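Local coordinates for halocarboxylic acid dehalogenase DehI (Pseudomonas putida, PDB 3BJX), which probably hydrolyses the carbon-halogen bond of 2-haloalkanoic acids, acting as a group I alpha-haloacid dehalogenase, at residues R46-A51 with P171-V176; E116-V121 with Q206-W211. One frame throughout, in Å; residues are numbered along the deposited sequence.

Contact 1: R46-A51 with P171-V176. With SO4 (sulfate ion), chain E.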
ATOM      1  N   ARG A  46     -15.981  10.182 -17.968  1.00 19.97           N
ATOM      2  CA  ARG A  46     -16.632  11.521 -17.851  1.00 19.06           C
ATOM      3  C   ARG A  46     -15.956  12.332 -16.746  1.00 18.87           C
ATOM      4  O   ARG A  46     -16.601  12.803 -15.801  1.00 17.63           O
ATOM      5  CB  ARG A  46     -18.166  11.460 -17.605  1.00 18.47           C
ATOM      6  CG  ARG A  46     -18.945  10.361 -18.355  1.00 18.95           C
ATOM      7  CD  ARG A  46     -20.300  10.078 -17.692  1.00 18.74           C
ATOM      8  NE  ARG A  46     -21.223  11.170 -17.957  1.00 21.93           N
ATOM      9  CZ  ARG A  46     -21.809  11.946 -17.038  1.00 24.46           C
ATOM     10  NH1 ARG A  46     -21.622  11.751 -15.728  1.00 23.30           N
ATOM     11  NH2 ARG A  46     -22.619  12.924 -17.442  1.00 25.09           N
ATOM     12  N   VAL A  47     -14.639  12.475 -16.883  1.00 18.33           N
ATOM     13  CA  VAL A  47     -13.801  13.182 -15.921  1.00 16.59           C
ATOM     14  C   VAL A  47     -12.802  14.070 -16.669  1.00 16.55           C
ATOM     15  O   VAL A  47     -12.373  13.731 -17.779  1.00 17.27           O
ATOM     16  CB  VAL A  47     -13.032  12.192 -14.975  1.00 16.07           C
ATOM     17  CG1 VAL A  47     -13.993  11.465 -14.023  1.00 14.27           C
ATOM     18  CG2 VAL A  47     -12.190  11.198 -15.760  1.00 14.55           C
ATOM     19  N   PRO A  48     -12.426  15.209 -16.073  1.00 15.74           N
ATOM     20  CA  PRO A  48     -11.514  16.140 -16.708  1.00 15.03           C
ATOM     21  C   PRO A  48     -10.030  15.981 -16.299  1.00 16.05           C
ATOM     22  O   PRO A  48      -9.228  16.909 -16.480  1.00 17.88           O
ATOM     23  CB  PRO A  48     -12.065  17.505 -16.251  1.00 12.99           C
ATOM     24  CG  PRO A  48     -12.856  17.233 -15.005  1.00 12.43           C
ATOM     25  CD  PRO A  48     -12.904  15.743 -14.786  1.00 15.21           C
ATOM     26  N   TRP A  49      -9.669  14.837 -15.738  1.00 15.97           N
ATOM     27  CA  TRP A  49      -8.275  14.554 -15.420  1.00 15.62           C
ATOM     28  C   TRP A  49      -7.998  13.057 -15.558  1.00 16.38           C
ATOM     29  O   TRP A  49      -8.918  12.229 -15.503  1.00 18.31           O
ATOM     30  CB  TRP A  49      -7.887  15.085 -14.018  1.00 13.30           C
ATOM     31  CG  TRP A  49      -8.126  14.148 -12.859  1.00 13.67           C
ATOM     32  CD1 TRP A  49      -7.175  13.473 -12.133  1.00 13.85           C
ATOM     33  CD2 TRP A  49      -9.392  13.784 -12.278  1.00 14.26           C
ATOM     34  NE1 TRP A  49      -7.768  12.714 -11.146  1.00 13.48           N
ATOM     35  CE2 TRP A  49      -9.127  12.884 -11.214  1.00 14.25           C
ATOM     36  CE3 TRP A  49     -10.725  14.129 -12.551  1.00 13.75           C
ATOM     37  CZ2 TRP A  49     -10.155  12.328 -10.415  1.00 14.47           C
ATOM     38  CZ3 TRP A  49     -11.752  13.558 -11.751  1.00 13.67           C
ATOM     39  CH2 TRP A  49     -11.450  12.667 -10.709  1.00 13.04           C
ATOM     40  N   VAL A  50      -6.728  12.730 -15.758  1.00 16.19           N
ATOM     41  CA  VAL A  50      -6.233  11.362 -15.658  1.00 15.53           C
ATOM     42  C   VAL A  50      -5.643  11.198 -14.262  1.00 16.68           C
ATOM     43  O   VAL A  50      -4.797  12.005 -13.853  1.00 17.77           O
ATOM     44  CB  VAL A  50      -5.181  11.039 -16.774  1.00 14.56           C
ATOM     45  CG1 VAL A  50      -4.474   9.746 -16.488  1.00 13.86           C
ATOM     46  CG2 VAL A  50      -5.874  10.948 -18.142  1.00 12.88           C
ATOM     47  N   ALA A  51      -6.128  10.185 -13.530  1.00 14.97           N
ATOM     48  CA  ALA A  51      -5.754   9.967 -12.144  1.00 15.69           C
ATOM     49  C   ALA A  51      -4.247   9.888 -12.021  1.00 16.54           C
ATOM     50  O   ALA A  51      -3.590   9.293 -12.887  1.00 18.37           O
ATOM     51  CB  ALA A  51      -6.372   8.715 -11.610  1.00 13.52           C
ATOM     52  N   PRO A 171     -13.790  20.195 -19.944  1.00 34.77           N
ATOM     53  CA  PRO A 171     -13.173  18.937 -20.424  1.00 33.12           C
ATOM     54  C   PRO A 171     -11.812  18.576 -19.783  1.00 31.50           C
ATOM     55  O   PRO A 171     -11.472  17.379 -19.666  1.00 29.82           O
ATOM     56  CB  PRO A 171     -13.008  19.183 -21.933  1.00 33.45           C
ATOM     57  CG  PRO A 171     -13.019  20.703 -22.069  1.00 33.90           C
ATOM     58  CD  PRO A 171     -14.026  21.140 -21.051  1.00 33.83           C
ATOM     59  N   LEU A 172     -11.054  19.595 -19.368  1.00 28.94           N
ATOM     60  CA  LEU A 172      -9.716  19.385 -18.818  1.00 27.68           C
ATOM     61  C   LEU A 172      -9.386  20.397 -17.715  1.00 25.36           C
ATOM     62  O   LEU A 172      -9.189  21.579 -17.980  1.00 25.74           O
ATOM     63  CB  LEU A 172      -8.668  19.388 -19.951  1.00 28.10           C
ATOM     64  CG  LEU A 172      -7.291  18.716 -19.833  1.00 28.51           C
ATOM     65  CD1 LEU A 172      -7.297  17.361 -19.166  1.00 28.04           C
ATOM     66  CD2 LEU A 172      -6.693  18.577 -21.225  1.00 29.86           C
ATOM     67  N   LEU A 173      -9.347  19.907 -16.478  1.00 23.45           N
ATOM     68  CA  LEU A 173      -9.073  20.698 -15.275  1.00 21.98           C
ATOM     69  C   LEU A 173      -7.572  21.013 -15.131  1.00 22.08           C
ATOM     70  O   LEU A 173      -6.754  20.102 -15.232  1.00 23.21           O
ATOM     71  CB  LEU A 173      -9.545  19.882 -14.070  1.00 23.00           C
ATOM     72  CG  LEU A 173     -10.322  20.527 -12.931  1.00 22.57           C
ATOM     73  CD1 LEU A 173     -11.358  19.575 -12.445  1.00 21.60           C
ATOM     74  CD2 LEU A 173      -9.361  20.929 -11.816  1.00 23.90           C
ATOM     75  N   PRO A 174      -7.197  22.300 -14.923  1.00 21.46           N
ATOM     76  CA  PRO A 174      -5.778  22.674 -14.744  1.00 20.74           C
ATOM     77  C   PRO A 174      -5.159  22.289 -13.388  1.00 20.75           C
ATOM     78  O   PRO A 174      -5.577  22.771 -12.338  1.00 21.66           O
ATOM     79  CB  PRO A 174      -5.788  24.205 -14.876  1.00 19.85           C
ATOM     80  CG  PRO A 174      -7.147  24.617 -14.539  1.00 20.13           C
ATOM     81  CD  PRO A 174      -8.079  23.486 -14.891  1.00 21.92           C
ATOM     82  N   LEU A 175      -4.115  21.477 -13.430  1.00 18.50           N
ATOM     83  CA  LEU A 175      -3.427  21.072 -12.228  1.00 16.01           C
ATOM     84  C   LEU A 175      -2.096  21.786 -12.148  1.00 17.25           C
ATOM     85  O   LEU A 175      -1.391  21.892 -13.158  1.00 19.15           O
ATOM     86  CB  LEU A 175      -3.209  19.556 -12.252  1.00 11.66           C
ATOM     87  CG  LEU A 175      -4.378  18.661 -12.626  1.00  8.04           C
ATOM     88  CD1 LEU A 175      -3.916  17.248 -12.562  1.00 11.02           C
ATOM     89  CD2 LEU A 175      -5.580  18.830 -11.696  1.00  8.19           C
ATOM     90  N   VAL A 176      -1.746  22.258 -10.951  1.00 16.80           N
ATOM     91  CA  VAL A 176      -0.445  22.863 -10.696  1.00 16.34           C
ATOM     92  C   VAL A 176       0.661  21.819 -10.853  1.00 18.68           C
ATOM     93  O   VAL A 176       0.610  20.751 -10.233  1.00 18.76           O
ATOM     94  CB  VAL A 176      -0.378  23.496  -9.276  1.00 16.74           C
ATOM     95  CG1 VAL A 176       1.050  23.946  -8.926  1.00 13.96           C
ATOM     96  CG2 VAL A 176      -1.352  24.676  -9.173  1.00 14.27           C
TER
HETATM   97  S   SO4 E 297      -6.028  11.453  -8.338  1.00 25.72           S
HETATM   98  O1  SO4 E 297      -7.309  12.165  -8.170  1.00 24.70           O
HETATM   99  O2  SO4 E 297      -6.274  10.017  -8.478  1.00 25.61           O
HETATM  100  O3  SO4 E 297      -5.375  11.948  -9.540  1.00 26.55           O
HETATM  101  O4  SO4 E 297      -5.133  11.658  -7.199  1.00 24.36           O
HETATM  102  O   HOH W   1      -6.716  17.739 -15.726  1.00  3.06           O
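Pro171 meets Pro48 through its carbonyl: Pro171 O lies 3.2 Å from Pro48 CA, a CA-H...O contact well bent at the hydrogen. Leu172 follows, and its CA is 3.4 Å from Pro48 O in a second such contact. Its side chain sets out away from 46-51, but CG, anti to the backbone N (chi1 -157°), lies beside the carbonyl carbon, and from there CD1 comes back to within 3.3 Å of Pro48 O. Leu173 supplies the one direct hydrogen bond between the segments, from Leu173 N to Pro48 O at 3.0 Å and 159°; the donor stands 22° off the carbonyl plane. Beside this bond the two side chains run alongside each other, Leu173 CD1 being 3.8 Å from Pro48 CG. On the 46-51 side, the indole of Trp49 leads away and gives NE1 to sulfate O3 at 3.0 Å; the sulfate is also hydrogen-bonded by Ser203 OG and Phe52 N. In this all-helical DehI fold, the loop before helix 52-57 and the loop before helix 183-195 thus meet through one backbone hydrogen bond, without strand pairing, beside a bound sulfate that probably came from the crystallisation liquor.

Contact 2: E116-V121 with Q206-W211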
ATOM      1  N   GLU A 116     -17.375  29.322  -5.960  1.00 20.25           N
ATOM      2  CA  GLU A 116     -17.979  28.512  -7.033  1.00 20.14           C
ATOM      3  C   GLU A 116     -16.934  27.800  -7.900  1.00 20.27           C
ATOM      4  O   GLU A 116     -17.125  26.648  -8.343  1.00 19.61           O
ATOM      5  CB  GLU A 116     -18.966  29.340  -7.890  1.00 20.08           C
ATOM      6  CG  GLU A 116     -19.751  28.567  -9.006  1.00 19.32           C
ATOM      7  CD  GLU A 116     -20.536  27.329  -8.523  1.00 21.28           C
ATOM      8  OE1 GLU A 116     -21.386  27.432  -7.607  1.00 21.50           O
ATOM      9  OE2 GLU A 116     -20.314  26.229  -9.078  1.00 22.72           O
ATOM     10  N   LYS A 117     -15.804  28.469  -8.097  1.00 21.20           N
ATOM     11  CA  LYS A 117     -14.692  27.886  -8.815  1.00 19.84           C
ATOM     12  C   LYS A 117     -14.065  26.739  -8.040  1.00 20.07           C
ATOM     13  O   LYS A 117     -13.722  25.729  -8.633  1.00 19.55           O
ATOM     14  CB  LYS A 117     -13.665  28.955  -9.167  1.00 21.62           C
ATOM     15  CG  LYS A 117     -14.204  30.058 -10.065  1.00 22.47           C
ATOM     16  CD  LYS A 117     -15.069  29.458 -11.131  1.00 22.84           C
ATOM     17  CE  LYS A 117     -15.450  30.474 -12.156  1.00 24.56           C
ATOM     18  NZ  LYS A 117     -15.996  29.749 -13.337  1.00 26.52           N
ATOM     19  N   VAL A 118     -13.930  26.898  -6.717  1.00 21.32           N
ATOM     20  CA  VAL A 118     -13.429  25.839  -5.813  1.00 19.97           C
ATOM     21  C   VAL A 118     -14.409  24.652  -5.869  1.00 20.95           C
ATOM     22  O   VAL A 118     -14.026  23.541  -6.218  1.00 23.95           O
ATOM     23  CB  VAL A 118     -13.235  26.390  -4.351  1.00 19.71           C
ATOM     24  CG1 VAL A 118     -12.992  25.274  -3.324  1.00 18.53           C
ATOM     25  CG2 VAL A 118     -12.113  27.477  -4.299  1.00 17.51           C
ATOM     26  N   ARG A 119     -15.675  24.917  -5.568  1.00 20.34           N
ATOM     27  CA  ARG A 119     -16.794  23.967  -5.709  1.00 21.39           C
ATOM     28  C   ARG A 119     -16.825  23.153  -7.026  1.00 20.32           C
ATOM     29  O   ARG A 119     -17.099  21.951  -6.996  1.00 20.52           O
ATOM     30  CB  ARG A 119     -18.132  24.728  -5.507  1.00 21.26           C
ATOM     31  CG  ARG A 119     -19.377  23.898  -5.713  1.00 21.57           C
ATOM     32  CD  ARG A 119     -20.642  24.680  -5.488  1.00 22.81           C
ATOM     33  NE  ARG A 119     -20.845  25.057  -4.087  1.00 23.69           N
ATOM     34  CZ  ARG A 119     -20.803  26.311  -3.638  1.00 24.24           C
ATOM     35  NH1 ARG A 119     -20.565  27.312  -4.472  1.00 25.82           N
ATOM     36  NH2 ARG A 119     -20.997  26.573  -2.354  1.00 24.32           N
ATOM     37  N   ARG A 120     -16.576  23.807  -8.163  1.00 20.17           N
ATOM     38  CA  ARG A 120     -16.607  23.144  -9.477  1.00 20.43           C
ATOM     39  C   ARG A 120     -15.559  22.046  -9.535  1.00 19.59           C
ATOM     40  O   ARG A 120     -15.820  20.948 -10.047  1.00 21.00           O
ATOM     41  CB  ARG A 120     -16.386  24.145 -10.626  1.00 19.72           C
ATOM     42  CG  ARG A 120     -17.556  25.125 -10.855  1.00 22.32           C
ATOM     43  CD  ARG A 120     -17.378  26.066 -12.073  1.00 22.65           C
ATOM     44  NE  ARG A 120     -17.810  25.458 -13.344  1.00 25.50           N
ATOM     45  CZ  ARG A 120     -16.997  25.182 -14.368  1.00 27.48           C
ATOM     46  NH1 ARG A 120     -15.689  25.446 -14.281  1.00 29.20           N
ATOM     47  NH2 ARG A 120     -17.478  24.632 -15.484  1.00 26.30           N
ATOM     48  N   VAL A 121     -14.380  22.374  -9.014  1.00 17.52           N
ATOM     49  CA  VAL A 121     -13.229  21.484  -8.874  1.00 15.43           C
ATOM     50  C   VAL A 121     -13.533  20.363  -7.885  1.00 15.93           C
ATOM     51  O   VAL A 121     -13.354  19.179  -8.188  1.00 17.40           O
ATOM     52  CB  VAL A 121     -11.966  22.297  -8.388  1.00 14.60           C
ATOM     53  CG1 VAL A 121     -10.816  21.364  -7.917  1.00 13.47           C
ATOM     54  CG2 VAL A 121     -11.511  23.290  -9.468  1.00 11.38           C
ATOM     55  N   GLN A 206      -3.260  19.265  -6.364  1.00 15.42           N
ATOM     56  CA  GLN A 206      -2.736  20.061  -7.498  1.00 14.44           C
ATOM     57  C   GLN A 206      -3.724  21.106  -8.044  1.00 15.02           C
ATOM     58  O   GLN A 206      -3.340  22.190  -8.501  1.00 14.93           O
ATOM     59  CB  GLN A 206      -2.296  19.137  -8.630  1.00 15.06           C
ATOM     60  CG  GLN A 206      -1.083  18.288  -8.282  1.00 15.41           C
ATOM     61  CD  GLN A 206      -0.685  17.369  -9.425  1.00 16.44           C
ATOM     62  OE1 GLN A 206      -0.920  16.160  -9.381  1.00 15.84           O
ATOM     63  NE2 GLN A 206      -0.098  17.942 -10.463  1.00 16.50           N
ATOM     64  N   ALA A 207      -5.004  20.775  -7.990  1.00 15.35           N
ATOM     65  CA  ALA A 207      -6.019  21.580  -8.604  1.00 14.00           C
ATOM     66  C   ALA A 207      -6.443  22.718  -7.703  1.00 15.37           C
ATOM     67  O   ALA A 207      -6.808  23.791  -8.174  1.00 15.80           O
ATOM     68  CB  ALA A 207      -7.196  20.707  -8.945  1.00 14.40           C
ATOM     69  N   LEU A 208      -6.430  22.469  -6.396  1.00 17.01           N
ATOM     70  CA  LEU A 208      -6.846  23.462  -5.406  1.00 14.34           C
ATOM     71  C   LEU A 208      -5.684  24.413  -5.175  1.00 15.15           C
ATOM     72  O   LEU A 208      -5.896  25.585  -4.854  1.00 14.97           O
ATOM     73  CB  LEU A 208      -7.283  22.782  -4.106  1.00 12.76           C
ATOM     74  CG  LEU A 208      -8.598  21.972  -4.163  1.00 13.08           C
ATOM     75  CD1 LEU A 208      -8.624  20.881  -3.091  1.00 11.43           C
ATOM     76  CD2 LEU A 208      -9.866  22.840  -4.071  1.00 10.18           C
ATOM     77  N   ALA A 209      -4.460  23.905  -5.387  1.00 15.44           N
ATOM     78  CA  ALA A 209      -3.235  24.725  -5.359  1.00 15.47           C
ATOM     79  C   ALA A 209      -3.278  25.912  -6.342  1.00 15.42           C
ATOM     80  O   ALA A 209      -2.424  26.782  -6.287  1.00 15.51           O
ATOM     81  CB  ALA A 209      -1.996  23.869  -5.593  1.00 15.35           C
ATOM     82  N   ASN A 210      -4.258  25.927  -7.245  1.00 15.18           N
ATOM     83  CA  ASN A 210      -4.566  27.105  -8.044  1.00 16.51           C
ATOM     84  C   ASN A 210      -4.936  28.266  -7.135  1.00 16.06           C
ATOM     85  O   ASN A 210      -4.668  29.419  -7.441  1.00 16.01           O
ATOM     86  CB  ASN A 210      -5.717  26.809  -9.019  1.00 18.13           C
ATOM     87  CG  ASN A 210      -5.249  26.080 -10.262  1.00 19.08           C
ATOM     88  OD1 ASN A 210      -4.326  26.532 -10.933  1.00 20.69           O
ATOM     89  ND2 ASN A 210      -5.868  24.946 -10.565  1.00 18.34           N
ATOM     90  N   TRP A 211      -5.564  27.955  -6.011  1.00 16.37           N
ATOM     91  CA  TRP A 211      -5.840  28.962  -4.993  1.00 16.24           C
ATOM     92  C   TRP A 211      -5.087  28.506  -3.761  1.00 16.61           C
ATOM     93  O   TRP A 211      -5.672  27.854  -2.884  1.00 18.38           O
ATOM     94  CB  TRP A 211      -7.344  29.086  -4.749  1.00 16.63           C
ATOM     95  CG  TRP A 211      -8.089  29.319  -6.002  1.00 16.94           C
ATOM     96  CD1 TRP A 211      -8.225  30.498  -6.648  1.00 18.27           C
ATOM     97  CD2 TRP A 211      -8.768  28.334  -6.801  1.00 17.86           C
ATOM     98  NE1 TRP A 211      -8.968  30.328  -7.794  1.00 19.70           N
ATOM     99  CE2 TRP A 211      -9.311  29.005  -7.912  1.00 18.68           C
ATOM    100  CE3 TRP A 211      -8.980  26.950  -6.673  1.00 17.53           C
ATOM    101  CZ2 TRP A 211     -10.054  28.350  -8.900  1.00 17.28           C
ATOM    102  CZ3 TRP A 211      -9.723  26.302  -7.653  1.00 18.45           C
ATOM    103  CH2 TRP A 211     -10.236  27.005  -8.764  1.00 17.30           C
TER
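Helix-to-helix packing in the all-alpha DehI fold brings 116-121, part of the long helix 112-143, against the end of helix 203-208 and the type I turn Leu208-Trp211 that leads into helix 212-223. Val121 touches Ala207, Leu208 and Trp211. Its CG1, anti to the backbone N (chi1 167°), reaches Ala207 CB at 3.8 Å, while CG2 comes in the ring plane to the edge of Trp211, 3.9 Å from CZ3. One turn earlier Val118 divides its branches in a similar way: the side chains of Val118 and Leu208 cross at about a right angle, with Val118 CG1 4.0 Å from Leu208 CD2, and Val118 CG2 sits over one face of the indole, displaced toward the rim and 4.0 Å from Trp211 CE3. Asn210 CB covers the opposite face, again near the rim, so the ring is bracketed by its own neighbour and by the helix. Lys117 CB approaches Trp211 CZ2 at 3.7 Å, and the rest of its chain leads away. The turn is closed by Trp211 N to Leu208 O at 2.7 Å; Asn210 ND2 also bonds Ala207 O at 2.8 Å, an angle of 137°. The Arg119-Glu116 salt bridge stays within the helix, and Arg120 pairs with Asp170, just before segment 171-176. With no hydrogen bond or salt bridge between the segments, their cohesion rests on non-directional aliphatic-aliphatic and aliphatic-indole contacts.

Overall arrangement
The centres of the two contacts lie about 12 Å apart, contact 1 being nearer the centre of the chain in space (about 10 Å against about 15 Å, centre to centre). In sequence their segments alternate: 46-51, 116-121, 171-176, 206-211. The second segments touch directly: Asn210 ND2 is 2.8 Å from Pro174 O and Gln206 NE2 is 2.9 Å from Val176 O, both probable hydrogen bonds, and Leu173 CD2 packs 3.6 Å from Ala207 CB. Helices 112-143 and 203-208 serve both, since Leu173 also rests on Ala124 and Trp49 on Asn129 and Ser203. Loop 171-176 thus ties the interhelical packing to the Trp49 loop beside the sulfate, joining parts distant in sequence.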